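Local coordinates for protein molybdopterin adenylyltransferase (PDB 4XCW) that probably catalyses the adenylylation of molybdopterin, the step that prepares this pterin for metal insertion in molybdenum cofactor biosynthesis, at residues I132-P135 against S140-E143; Y154-D157 against Y163-V166. All blocks are in the same frame, centred on the assembly; numbering follows the deposited sequence.

Interaction 1 (I132-P135 against S140-E143); sequences INLP and SIRE
The puckered pyrrolidine ring of Pro135 is met by Ile141 and Ser140 from two directions. Over one face stands Ile141, its CG1 4.1 Å from Pro135 CD. At the rim of the ring sits Ser140: its CB comes within 3.6 Å of Pro135 CB, and its carbonyl O lies 3.6 Å from Pro135 CG, so CB of the ring meets the serine side chain and CG meets the helix carbonyl. The carbonyl of Pro135 is the planar group. Ile141 CG1 sits over its face, 3.4 Å from Pro135 O, with Ile141 CD1 on the same side at 3.6 Å from that O, while the hydrogen bond to this oxygen comes from elsewhere, from the hydroxyl of Thr75. Ile141 carries CG1 beside its own backbone N (chi1 -74°), which directs that branch to the proline; CG2, anti to the N, goes to Leu134 instead and ends 4.3 Å from Leu134 CD1. The contact is van der Waals packing, closest where Ile141 CG1 meets the Pro135 carbonyl O. It joins strand 129-134 and the proline following Leu134 to the first turn of helix 138-148 across a short loop. Leu134 hydrogen-bonds through its backbone with Thr74 of strand 71-75, next to it in the sheet, and both Leu134 and Ile141 rest on Ile30 of helix 25-37, which packs beside helix 138-148 on the same face of the sheet.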
loop_
_atom_site.group_PDB
_atom_site.type_symbol
_atom_site.label_atom_id
_atom_site.label_comp_id
_atom_site.label_asym_id
_atom_site.label_seq_id
_atom_site.Cartn_x
_atom_site.Cartn_y
_atom_site.Cartn_z
ATOM N N ILE B 132 8.612 9.824 9.777
ATOM C CA ILE B 132 7.250 9.300 9.872
ATOM C C ILE B 132 6.259 10.443 9.955
ATOM O O ILE B 132 6.457 11.365 10.745
ATOM C CB ILE B 132 7.064 8.419 11.110
ATOM C CG1 ILE B 132 8.182 7.382 11.211
ATOM C CG2 ILE B 132 5.695 7.740 11.088
ATOM C CD1 ILE B 132 8.109 6.566 12.479
ATOM N N ASN B 133 5.189 10.374 9.163
ATOM C CA ASN B 133 4.077 11.323 9.272
ATOM C C ASN B 133 3.089 10.887 10.351
ATOM O O ASN B 133 2.554 9.790 10.271
ATOM C CB ASN B 133 3.315 11.446 7.953
ATOM C CG ASN B 133 4.221 11.643 6.753
ATOM O OD1 ASN B 133 4.000 11.041 5.702
ATOM N ND2 ASN B 133 5.222 12.508 6.890
ATOM N N LEU B 134 2.834 11.745 11.338
ATOM C CA LEU B 134 1.918 11.424 12.436
ATOM C C LEU B 134 0.585 12.151 12.243
ATOM O O LEU B 134 0.488 13.006 11.371
ATOM C CB LEU B 134 2.544 11.812 13.779
ATOM C CG LEU B 134 3.859 11.138 14.149
ATOM C CD1 LEU B 134 4.302 11.605 15.535
ATOM C CD2 LEU B 134 3.711 9.618 14.079
ATOM N N PRO B 135 -0.450 11.816 13.048
ATOM C CA PRO B 135 -1.715 12.543 12.906
ATOM C C PRO B 135 -1.626 13.962 13.450
ATOM O O PRO B 135 -0.543 14.408 13.834
ATOM C CB PRO B 135 -2.708 11.713 13.745
ATOM C CG PRO B 135 -2.052 10.386 13.928
ATOM C CD PRO B 135 -0.587 10.676 13.970
ATOM N N SER B 140 -4.814 11.130 18.894
ATOM C CA SER B 140 -4.444 10.330 17.723
ATOM C C SER B 140 -2.935 10.103 17.633
ATOM O O SER B 140 -2.473 9.017 17.254
ATOM C CB SER B 140 -4.939 11.003 16.440
ATOM O OG SER B 140 -6.346 11.171 16.464
ATOM N N ILE B 141 -2.164 11.136 17.960
ATOM C CA ILE B 141 -0.712 11.026 17.957
ATOM C C ILE B 141 -0.247 9.955 18.944
ATOM O O ILE B 141 0.607 9.130 18.617
ATOM C CB ILE B 141 -0.048 12.380 18.287
ATOM C CG1 ILE B 141 -0.168 13.323 17.085
ATOM C CG2 ILE B 141 1.424 12.182 18.670
ATOM C CD1 ILE B 141 0.113 14.789 17.399
ATOM N N ARG B 142 -0.834 9.943 20.139
ATOM C CA ARG B 142 -0.435 8.969 21.154
ATOM C C ARG B 142 -0.706 7.539 20.702
ATOM O O ARG B 142 0.164 6.674 20.807
ATOM C CB ARG B 142 -1.145 9.241 22.477
ATOM C CG ARG B 142 -0.592 10.442 23.211
ATOM C CD ARG B 142 -1.115 10.526 24.632
ATOM N NE ARG B 142 -0.361 11.505 25.406
ATOM C CZ ARG B 142 -0.679 12.792 25.493
ATOM N NH1 ARG B 142 -1.750 13.254 24.862
ATOM N NH2 ARG B 142 0.071 13.612 26.217
ATOM N N GLU B 143 -1.913 7.302 20.194
ATOM C CA GLU B 143 -2.295 5.977 19.716
ATOM C C GLU B 143 -1.407 5.531 18.563
ATOM O O GLU B 143 -1.020 4.367 18.481
ATOM C CB GLU B 143 -3.763 5.968 19.293
ATOM C CG GLU B 143 -4.718 6.175 20.457
ATOM C CD GLU B 143 -6.073 6.687 20.025
ATOM O OE1 GLU B 143 -6.163 7.334 18.961
ATOM O OE2 GLU B 143 -7.053 6.446 20.754
#

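Interaction 2 (Y154-D157 against Y163-V166); sequences YCVD and YMQV
Asp157 and Tyr163 make the polar-aromatic contact: the carboxylate is nearly parallel to the ring, the two planes only 6° apart, but stepped out of the ring plane and displaced past CD1 and CE1. Asp157 OD1 is 3.5 Å from Tyr163 CD1 and Asp157 OD2 is 3.8 Å from Tyr163 CE1, one oxygen to each of two adjacent ring carbons. Tyr163 reaches back to the helix because its CG is anti to the backbone N (chi1 -169°). Arg175 serves both groups, by a salt bridge from NE to Asp157 OD2 and a cation-pi contact with Tyr163, and it also donates to the carbonyl O of Met164. A water accepts from Met164 N at 2.8 Å and probably donates to Asp157 OD1, 2.9 Å away, among competing acceptors, and so can bridge helix and returning chain. The apolar part is small. Met164, extended beyond CG, brings its terminal CE to 4.1 Å from Val156 CG2, the two side chains crossing at about a right angle; Ile152 and Pro153 of the same helix also touch this methionine. Elsewhere on this helix, Tyr154 and Cys155 pack against Thr115 and Leu118 of the second subunit. The arrangement is that of an irregular C-terminal segment folding back on the final helix, 152-158, and bound to it through Arg175.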
loop_
_atom_site.group_PDB
_atom_site.type_symbol
_atom_site.label_atom_id
_atom_site.label_comp_id
_atom_site.label_asym_id
_atom_site.label_seq_id
_atom_site.Cartn_x
_atom_site.Cartn_y
_atom_site.Cartn_z
ATOM N N TYR B 154 14.859 -0.549 16.220
ATOM C CA TYR B 154 15.539 -1.476 15.328
ATOM C C TYR B 154 15.710 -0.847 13.953
ATOM O O TYR B 154 16.751 -1.005 13.325
ATOM C CB TYR B 154 14.776 -2.787 15.213
ATOM C CG TYR B 154 15.473 -3.853 14.396
ATOM C CD1 TYR B 154 16.784 -4.219 14.668
ATOM C CD2 TYR B 154 14.804 -4.517 13.373
ATOM C CE1 TYR B 154 17.413 -5.205 13.938
ATOM C CE2 TYR B 154 15.424 -5.500 12.641
ATOM C CZ TYR B 154 16.728 -5.839 12.925
ATOM O OH TYR B 154 17.345 -6.816 12.193
ATOM N N CYS B 155 14.683 -0.135 13.488
ATOM C CA CYS B 155 14.781 0.542 12.193
ATOM C C CYS B 155 15.931 1.541 12.190
ATOM O O CYS B 155 16.694 1.624 11.228
ATOM C CB CYS B 155 13.480 1.271 11.844
ATOM S SG CYS B 155 13.443 1.903 10.130
ATOM N N VAL B 156 16.043 2.307 13.270
ATOM C CA VAL B 156 17.094 3.312 13.382
ATOM C C VAL B 156 18.469 2.620 13.455
ATOM O O VAL B 156 19.443 3.111 12.876
ATOM C CB VAL B 156 16.849 4.238 14.600
ATOM C CG1 VAL B 156 18.061 5.134 14.882
ATOM C CG2 VAL B 156 15.607 5.087 14.360
ATOM N N ASP B 157 18.538 1.466 14.122
ATOM C CA ASP B 157 19.769 0.656 14.122
ATOM C C ASP B 157 20.190 0.279 12.702
ATOM O O ASP B 157 21.359 0.413 12.333
ATOM C CB ASP B 157 19.611 -0.646 14.912
ATOM C CG ASP B 157 19.391 -0.430 16.390
ATOM O OD1 ASP B 157 19.611 0.695 16.885
ATOM O OD2 ASP B 157 19.003 -1.415 17.058
ATOM N N TYR B 163 21.770 4.748 18.908
ATOM C CA TYR B 163 21.148 3.594 19.542
ATOM C C TYR B 163 20.138 3.984 20.612
ATOM O O TYR B 163 20.509 4.369 21.719
ATOM C CB TYR B 163 22.227 2.704 20.150
ATOM C CG TYR B 163 21.724 1.352 20.597
ATOM C CD1 TYR B 163 21.706 0.280 19.717
ATOM C CD2 TYR B 163 21.283 1.143 21.899
ATOM C CE1 TYR B 163 21.260 -0.963 20.116
ATOM C CE2 TYR B 163 20.831 -0.102 22.309
ATOM C CZ TYR B 163 20.823 -1.151 21.410
ATOM O OH TYR B 163 20.380 -2.393 21.801
ATOM N N MET B 164 18.859 3.880 20.266
ATOM C CA MET B 164 17.778 4.162 21.195
ATOM C C MET B 164 17.698 3.128 22.302
ATOM O O MET B 164 17.737 1.925 22.042
ATOM C CB MET B 164 16.447 4.207 20.459
ATOM C CG MET B 164 16.250 5.424 19.600
ATOM S SD MET B 164 14.730 5.248 18.660
ATOM C CE MET B 164 14.654 6.859 17.889
ATOM N N GLN B 165 17.569 3.608 23.533
ATOM C CA GLN B 165 17.361 2.735 24.674
ATOM C C GLN B 165 15.975 2.981 25.250
ATOM O O GLN B 165 15.665 4.058 25.762
ATOM C CB GLN B 165 18.450 2.948 25.718
ATOM C CG GLN B 165 19.835 2.896 25.110
ATOM C CD GLN B 165 20.858 2.267 26.023
ATOM O OE1 GLN B 165 20.518 1.695 27.059
ATOM N NE2 GLN B 165 22.124 2.365 25.642
ATOM N N VAL B 166 15.142 1.957 25.140
ATOM C CA VAL B 166 13.722 2.048 25.437
ATOM C C VAL B 166 13.414 2.057 26.931
ATOM O O VAL B 166 14.032 1.331 27.703
ATOM C CB VAL B 166 12.996 0.875 24.773
ATOM C CG1 VAL B 166 11.508 0.961 24.994
ATOM C CG2 VAL B 166 13.318 0.880 23.295
HETATM O O HOH W 1 18.108 3.005 17.724
#

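Interactions 1 and 2 follow one another along the chain, the first closing before the second opens, and their centres lie 19 Å apart. Their nearest atoms are about 7 Å from each other, so the two do not touch. What joins them is the succession of helix 138-148 and helix 152-158: interaction 1 fixes the start of the former to the strand 129-134 region, near the centre of the chain, whereas interaction 2 holds the latter to the loop after it, farther out. Both lie in the C-terminal part of the chain, one at the central sheet and the other at the final helix, whose Tyr154 and Cys155 touch a second subunit of the three-chain assembly.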